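Local coordinates for DNA endonuclease I-CvuI (Chlorella vulgaris, PDB 5A77), which probably acts in intron homing as a LAGLIDADG endonuclease, and is captured here as a dimer with magnesium and cleaved target DNA, at residues B[17-22]-B[43-48]; B[127-132]-B[145-150]. All coordinates share one frame; numbering follows the deposited sequence.

Contact 1: B[17-22]-B[43-48]. With MG (magnesium ion), chain G; MG (magnesium ion), chain H; nucleotides of chain F; nucleotides of chain D.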
loop_
_atom_site.group_PDB
_atom_site.type_symbol
_atom_site.label_atom_id
_atom_site.label_comp_id
_atom_site.label_asym_id
_atom_site.label_seq_id
_atom_site.Cartn_x
_atom_site.Cartn_y
_atom_site.Cartn_z
ATOM N N GLY B 17 -6.243 5.219 0.365
ATOM C CA GLY B 17 -5.610 4.247 1.231
ATOM C C GLY B 17 -4.539 3.487 0.478
ATOM O O GLY B 17 -3.458 3.230 1.005
ATOM N N PHE B 18 -4.828 3.162 -0.776
ATOM C CA PHE B 18 -3.934 2.344 -1.581
ATOM C C PHE B 18 -2.709 3.128 -2.043
ATOM O O PHE B 18 -1.577 2.638 -1.968
ATOM C CB PHE B 18 -4.699 1.781 -2.775
ATOM C CG PHE B 18 -4.151 0.502 -3.296
ATOM C CD1 PHE B 18 -4.392 -0.696 -2.622
ATOM C CD2 PHE B 18 -3.418 0.474 -4.474
ATOM C CE1 PHE B 18 -3.903 -1.903 -3.116
ATOM C CE2 PHE B 18 -2.922 -0.730 -4.980
ATOM C CZ PHE B 18 -3.159 -1.920 -4.294
ATOM N N VAL B 19 -2.938 4.347 -2.519
ATOM C CA VAL B 19 -1.848 5.208 -2.967
ATOM C C VAL B 19 -0.871 5.540 -1.813
ATOM O O VAL B 19 0.349 5.505 -2.000
ATOM C CB VAL B 19 -2.399 6.513 -3.594
ATOM C CG1 VAL B 19 -1.271 7.481 -3.909
ATOM C CG2 VAL B 19 -3.193 6.188 -4.854
ATOM N N ASP B 20 -1.392 5.833 -0.620
ATOM C CA ASP B 20 -0.515 6.117 0.524
ATOM C C ASP B 20 0.461 4.978 0.803
ATOM O O ASP B 20 1.531 5.200 1.370
ATOM C CB ASP B 20 -1.326 6.395 1.793
ATOM C CG ASP B 20 -1.684 7.847 1.942
ATOM O OD1 ASP B 20 -0.942 8.694 1.414
ATOM O OD2 ASP B 20 -2.707 8.151 2.584
ATOM N N ALA B 21 0.088 3.760 0.409
ATOM C CA ALA B 21 0.913 2.595 0.693
ATOM C C ALA B 21 1.758 2.199 -0.506
ATOM O O ALA B 21 2.957 1.995 -0.375
ATOM C CB ALA B 21 0.055 1.433 1.140
ATOM N N ASP B 22 1.137 2.084 -1.676
ATOM C CA ASP B 22 1.889 1.724 -2.883
ATOM C C ASP B 22 1.679 2.654 -4.048
ATOM O O ASP B 22 1.559 2.196 -5.180
ATOM C CB ASP B 22 1.552 0.309 -3.327
ATOM C CG ASP B 22 2.308 -0.728 -2.539
ATOM O OD1 ASP B 22 3.368 -0.356 -1.976
ATOM O OD2 ASP B 22 1.842 -1.890 -2.472
ATOM N N VAL B 43 4.683 15.786 -14.178
ATOM C CA VAL B 43 3.911 15.423 -12.999
ATOM C C VAL B 43 3.203 14.064 -13.209
ATOM O O VAL B 43 2.716 13.776 -14.313
ATOM C CB VAL B 43 2.877 16.514 -12.646
ATOM C CG1 VAL B 43 3.574 17.827 -12.296
ATOM C CG2 VAL B 43 1.906 16.717 -13.785
ATOM N N SER B 44 3.152 13.229 -12.169
ATOM C CA SER B 44 2.473 11.935 -12.280
ATOM C C SER B 44 2.076 11.282 -10.966
ATOM O O SER B 44 2.805 11.342 -9.969
ATOM C CB SER B 44 3.338 10.940 -13.065
ATOM O OG SER B 44 4.636 10.831 -12.514
ATOM N N LEU B 45 0.902 10.657 -10.983
ATOM C CA LEU B 45 0.513 9.707 -9.954
ATOM C C LEU B 45 0.658 8.306 -10.527
ATOM O O LEU B 45 0.096 8.008 -11.581
ATOM C CB LEU B 45 -0.925 9.947 -9.481
ATOM C CG LEU B 45 -1.494 9.008 -8.407
ATOM C CD1 LEU B 45 -2.512 9.739 -7.570
ATOM C CD2 LEU B 45 -2.142 7.781 -9.021
ATOM N N THR B 46 1.388 7.436 -9.836
ATOM C CA THR B 46 1.565 6.073 -10.331
ATOM C C THR B 46 1.279 5.066 -9.217
ATOM O O THR B 46 1.656 5.276 -8.071
ATOM C CB THR B 46 2.992 5.862 -10.884
ATOM O OG1 THR B 46 3.094 6.463 -12.182
ATOM C CG2 THR B 46 3.289 4.384 -11.044
ATOM N N VAL B 47 0.588 3.984 -9.553
ATOM C CA VAL B 47 0.293 2.919 -8.605
ATOM C C VAL B 47 0.890 1.603 -9.122
ATOM O O VAL B 47 0.745 1.264 -10.300
ATOM C CB VAL B 47 -1.230 2.772 -8.379
ATOM C CG1 VAL B 47 -1.549 1.486 -7.658
ATOM C CG2 VAL B 47 -1.770 3.958 -7.613
ATOM N N PHE B 48 1.583 0.882 -8.243
ATOM C CA PHE B 48 2.264 -0.352 -8.627
ATOM C C PHE B 48 1.562 -1.590 -8.104
ATOM O O PHE B 48 1.092 -1.611 -6.972
ATOM C CB PHE B 48 3.705 -0.361 -8.122
ATOM C CG PHE B 48 4.490 0.847 -8.513
ATOM C CD1 PHE B 48 5.126 0.912 -9.744
ATOM C CD2 PHE B 48 4.606 1.919 -7.643
ATOM C CE1 PHE B 48 5.862 2.034 -10.095
ATOM C CE2 PHE B 48 5.329 3.028 -7.994
ATOM C CZ PHE B 48 5.958 3.086 -9.217
HETATM MG MG MG G . 4.585 1.182 1.000
HETATM MG MG MG H . 1.961 -4.297 -2.004
ATOM O OP3 DG F 1 6.760 4.330 -1.033
ATOM P P DG F 1 5.540 3.653 -1.546
ATOM O OP1 DG F 1 5.541 2.278 -0.989
ATOM O OP2 DG F 1 4.385 4.541 -1.276
ATOM O "O5'" DG F 1 5.631 3.553 -3.140
ATOM C "C5'" DG F 1 6.349 2.473 -3.769
ATOM C "C4'" DG F 1 7.740 2.941 -4.136
ATOM O "O4'" DG F 1 8.408 1.988 -5.002
ATOM C "C3'" DG F 1 7.783 4.271 -4.865
ATOM O "O3'" DG F 1 8.774 5.023 -4.273
ATOM C "C2'" DG F 1 8.156 3.880 -6.302
ATOM C "C1'" DG F 1 9.056 2.698 -6.037
ATOM N N9 DG F 1 9.238 1.776 -7.151
ATOM C C8 DG F 1 8.259 1.123 -7.865
ATOM N N7 DG F 1 8.737 0.298 -8.759
ATOM C C5 DG F 1 10.115 0.393 -8.606
ATOM C C6 DG F 1 11.158 -0.264 -9.292
ATOM O O6 DG F 1 11.073 -1.081 -10.205
ATOM N N1 DG F 1 12.408 0.122 -8.828
ATOM C C2 DG F 1 12.625 1.023 -7.827
ATOM N N2 DG F 1 13.906 1.262 -7.510
ATOM N N3 DG F 1 11.657 1.649 -7.172
ATOM C C4 DG F 1 10.435 1.289 -7.615
ATOM P P DC D 14 3.112 -5.615 -4.927
ATOM O OP1 DC D 14 2.209 -5.193 -3.826
ATOM O OP2 DC D 14 2.615 -6.487 -6.018
ATOM O "O5'" DC D 14 3.789 -4.322 -5.615
ATOM C "C5'" DC D 14 3.753 -3.054 -4.960
ATOM C "C4'" DC D 14 5.134 -2.632 -4.453
ATOM O "O4'" DC D 14 6.188 -3.388 -5.119
ATOM C "C3'" DC D 14 5.478 -1.151 -4.674
ATOM O "O3'" DC D 14 5.757 -0.509 -3.414
ATOM C "C2'" DC D 14 6.717 -1.196 -5.591
ATOM C "C1'" DC D 14 7.303 -2.547 -5.235
ATOM N N1 DC D 14 8.289 -3.130 -6.244
ATOM C C2 DC D 14 9.595 -2.613 -6.329
ATOM O O2 DC D 14 9.919 -1.669 -5.597
ATOM N N3 DC D 14 10.471 -3.163 -7.213
ATOM C C4 DC D 14 10.091 -4.188 -7.980
ATOM N N4 DC D 14 10.987 -4.700 -8.831
ATOM C C5 DC D 14 8.772 -4.736 -7.907
ATOM C C6 DC D 14 7.916 -4.184 -7.029
#

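Contact 2: B[127-132]-B[145-150]. With nucleotides of chain F.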
loop_
_atom_site.group_PDB
_atom_site.type_symbol
_atom_site.label_atom_id
_atom_site.label_comp_id
_atom_site.label_asym_id
_atom_site.label_seq_id
_atom_site.Cartn_x
_atom_site.Cartn_y
_atom_site.Cartn_z
ATOM N N ALA B 127 9.110 26.123 -11.349
ATOM C CA ALA B 127 8.553 24.787 -11.468
ATOM C C ALA B 127 9.601 23.704 -11.158
ATOM O O ALA B 127 9.305 22.724 -10.444
ATOM C CB ALA B 127 7.973 24.589 -12.844
ATOM N N ALA B 128 10.813 23.869 -11.686
ATOM C CA ALA B 128 11.891 22.915 -11.424
ATOM C C ALA B 128 12.263 22.880 -9.937
ATOM O O ALA B 128 12.503 21.811 -9.367
ATOM C CB ALA B 128 13.111 23.247 -12.263
ATOM N N LEU B 129 12.307 24.048 -9.305
ATOM C CA LEU B 129 12.649 24.108 -7.885
ATOM C C LEU B 129 11.601 23.405 -6.993
ATOM O O LEU B 129 11.938 22.851 -5.954
ATOM C CB LEU B 129 12.839 25.562 -7.455
ATOM C CG LEU B 129 14.253 26.070 -7.749
ATOM C CD1 LEU B 129 14.324 27.605 -7.816
ATOM C CD2 LEU B 129 15.212 25.537 -6.696
ATOM N N LEU B 130 10.344 23.423 -7.421
ATOM C CA LEU B 130 9.277 22.702 -6.752
ATOM C C LEU B 130 9.396 21.201 -7.037
ATOM O O LEU B 130 8.950 20.369 -6.241
ATOM C CB LEU B 130 7.910 23.224 -7.206
ATOM C CG LEU B 130 7.413 24.558 -6.665
ATOM C CD1 LEU B 130 6.059 24.929 -7.258
ATOM C CD2 LEU B 130 7.325 24.486 -5.154
ATOM N N ALA B 131 9.999 20.853 -8.173
ATOM C CA ALA B 131 10.236 19.450 -8.485
ATOM C C ALA B 131 11.190 18.816 -7.470
ATOM O O ALA B 131 10.998 17.668 -7.070
ATOM C CB ALA B 131 10.780 19.289 -9.885
ATOM N N ASP B 132 12.220 19.552 -7.065
ATOM C CA ASP B 132 13.181 19.028 -6.095
ATOM C C ASP B 132 12.590 18.896 -4.716
ATOM O O ASP B 132 13.012 18.031 -3.950
ATOM C CB ASP B 132 14.433 19.899 -5.998
ATOM C CG ASP B 132 15.080 20.149 -7.337
ATOM O OD1 ASP B 132 14.798 19.385 -8.297
ATOM O OD2 ASP B 132 15.890 21.106 -7.411
ATOM N N ILE B 145 19.129 14.564 -11.905
ATOM C CA ILE B 145 18.736 15.801 -12.592
ATOM C C ILE B 145 17.961 16.818 -11.709
ATOM O O ILE B 145 16.784 16.656 -11.394
ATOM C CB ILE B 145 17.918 15.435 -13.859
ATOM C CG1 ILE B 145 17.739 16.621 -14.785
ATOM C CG2 ILE B 145 16.580 14.769 -13.530
ATOM C CD1 ILE B 145 17.458 16.144 -16.182
ATOM N N LEU B 146 18.642 17.877 -11.290
ATOM C CA LEU B 146 18.042 18.816 -10.344
ATOM C C LEU B 146 17.835 20.201 -10.952
ATOM O O LEU B 146 18.251 20.462 -12.090
ATOM C CB LEU B 146 18.908 18.926 -9.093
ATOM C CG LEU B 146 18.914 17.697 -8.187
ATOM C CD1 LEU B 146 20.352 17.362 -7.800
ATOM C CD2 LEU B 146 18.034 17.924 -6.959
ATOM N N ALA B 147 17.184 21.081 -10.194
ATOM C CA ALA B 147 16.932 22.444 -10.650
ATOM C C ALA B 147 18.217 23.145 -11.066
ATOM O O ALA B 147 18.236 23.826 -12.092
ATOM C CB ALA B 147 16.223 23.249 -9.581
ATOM N N GLU B 148 19.286 22.967 -10.285
ATOM C CA GLU B 148 20.572 23.617 -10.572
ATOM C C GLU B 148 21.061 23.311 -11.991
ATOM O O GLU B 148 21.755 24.127 -12.601
ATOM C CB GLU B 148 21.642 23.190 -9.562
ATOM C CG GLU B 148 22.162 24.293 -8.634
ATOM C CD GLU B 148 22.357 25.659 -9.310
ATOM O OE1 GLU B 148 23.236 25.796 -10.193
ATOM O OE2 GLU B 148 21.645 26.614 -8.927
ATOM N N ASN B 149 20.705 22.136 -12.511
ATOM C CA ASN B 149 21.050 21.795 -13.887
ATOM C C ASN B 149 20.253 22.653 -14.869
ATOM O O ASN B 149 20.823 23.279 -15.771
ATOM C CB ASN B 149 20.816 20.306 -14.161
ATOM C CG ASN B 149 21.657 19.411 -13.266
ATOM O OD1 ASN B 149 21.256 18.300 -12.922
ATOM N ND2 ASN B 149 22.825 19.898 -12.876
ATOM N N VAL B 150 18.939 22.695 -14.670
ATOM C CA VAL B 150 18.059 23.512 -15.492
ATOM C C VAL B 150 18.482 24.985 -15.475
ATOM O O VAL B 150 18.663 25.603 -16.539
ATOM C CB VAL B 150 16.599 23.382 -15.026
ATOM C CG1 VAL B 150 15.712 24.396 -15.703
ATOM C CG2 VAL B 150 16.104 21.998 -15.321
ATOM P P DG F 4 15.933 11.120 -13.011
ATOM O OP1 DG F 4 17.116 11.931 -12.661
ATOM O OP2 DG F 4 14.628 11.764 -13.287
ATOM O "O5'" DG F 4 16.391 10.296 -14.284
ATOM C "C5'" DG F 4 17.529 9.455 -14.200
ATOM C "C4'" DG F 4 17.567 8.558 -15.404
ATOM O "O4'" DG F 4 16.376 7.710 -15.382
ATOM C "C3'" DG F 4 17.540 9.324 -16.735
ATOM O "O3'" DG F 4 18.434 8.740 -17.685
ATOM C "C2'" DG F 4 16.092 9.201 -17.188
ATOM C "C1'" DG F 4 15.664 7.862 -16.599
ATOM N N9 DG F 4 14.226 7.835 -16.356
ATOM C C8 DG F 4 13.492 8.755 -15.645
ATOM N N7 DG F 4 12.215 8.512 -15.648
ATOM C C5 DG F 4 12.091 7.366 -16.426
ATOM C C6 DG F 4 10.943 6.646 -16.797
ATOM O O6 DG F 4 9.767 6.874 -16.490
ATOM N N1 DG F 4 11.252 5.553 -17.604
ATOM C C2 DG F 4 12.520 5.211 -18.004
ATOM N N2 DG F 4 12.629 4.129 -18.786
ATOM N N3 DG F 4 13.608 5.883 -17.659
ATOM C C4 DG F 4 13.316 6.947 -16.880
#

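Contact 1: B[17-22]-B[43-48]
Phe18 and Val19 rest on Val47 where the LAGLIDADG helix (6-22), the signature element of this homing endonuclease family, meets strand 39-50 of the DNA-binding sheet. The axes of segments 17-22 and 43-48 approach to 8.2 Å at 81°, almost perpendicular. Phe18 presents the edge of its ring, CE2 lying 3.7 Å from Val47 CG1 and nearly level with that methyl; the ring also meets Trp14. Val19 turns its CG2 branch to the strand: CG2, beside the backbone N because CG1 is anti to it (chi1 173°), reaches Val47 CG2 at 3.8 Å. Ala21 contributes its carbonyl O to the chain G magnesium ion at 2.3 Å, where the 5'-phosphate of DG1 of chain F also binds. Next along the chain, Asp22 splits its carboxylate between tasks: OD2 ligates the chain H magnesium at 2.5 Å, while OD1 accepts a hydrogen bond from O3' of DC14 of chain D at 2.8 Å. Each ion also takes a ligand from the other subunit, which supplies Asp22 to one and Ala21 to the other. The C8 edge of the DG1 base points onto one face of the Phe48 ring, C8 standing 3.2 Å above the plane of the Phe48 ring and over its centre, with the base steeply inclined and Thr46 CG2 on the opposite face; an alanine at Phe48 would probably leave that guanine edge without its aromatic support and open a gap beside Thr46. The backbone tie is weak but straight: Phe48 N donates to Asp22 O at 3.3 Å, with an N-H...O angle of 171°.

Contact 2: B[127-132]-B[145-150]
This contact joins the side of helix 121-135 to the N-terminal start of helix 147-156, in the C-terminal part of the fold, where Ala128 and Asp132 receive Ala147, the first residue of the second helix. Small side chains let the backbones come close: the CA atoms of Ala128 and Ala147 are 5.1 Å apart, and their CB methyls meet at 4.1 Å. Leu129 reaches the same methyl from one side, its CD2 lying 3.8 Å from Ala147 CB. On the inner side, Ala128 and Val150 both rest on Ile29 of strand 23-31, which joins the helix pair to the sheet. Asp132 makes the polar link. Its CG stands anti to the carbonyl carbon (chi1 -53°), and OD2 accepts Ala147 N through its syn lone pair at 3.1 Å, N-H...O 154°; Leu146 CD2 sits over the flat face of the Asp132 carboxylate, 3.7 Å from CG. Within the turn, Asn149 OD1 takes Leu146 N at 3.1 Å from above its carbonyl plane. Just upstream, Ile145 N makes a weak bond to a phosphate oxygen of DG4 of chain F. An acidic group on an N-H of the first turn is probably a favourable electrostatic match for that helix end.

The two contacts follow one another along the chain and lie on opposite sides of its centre, their own centres 22 Å apart and their nearest atoms about 8 Å apart without touching. The sheet bridges them: strand 39-50 carries residues 43-48 of contact 1, and its Tyr39 touches Ile145 and Val150 of contact 2. DNA strand F spans the same gap, with DG1 at contact 1 and DG4 at contact 2. Contact 1 supplies magnesium ligands at the cleaved site, whereas Ile145 N of contact 2 is 23.6 Å from the chain G magnesium ion, consistent with a role in backbone contact rather than cleavage.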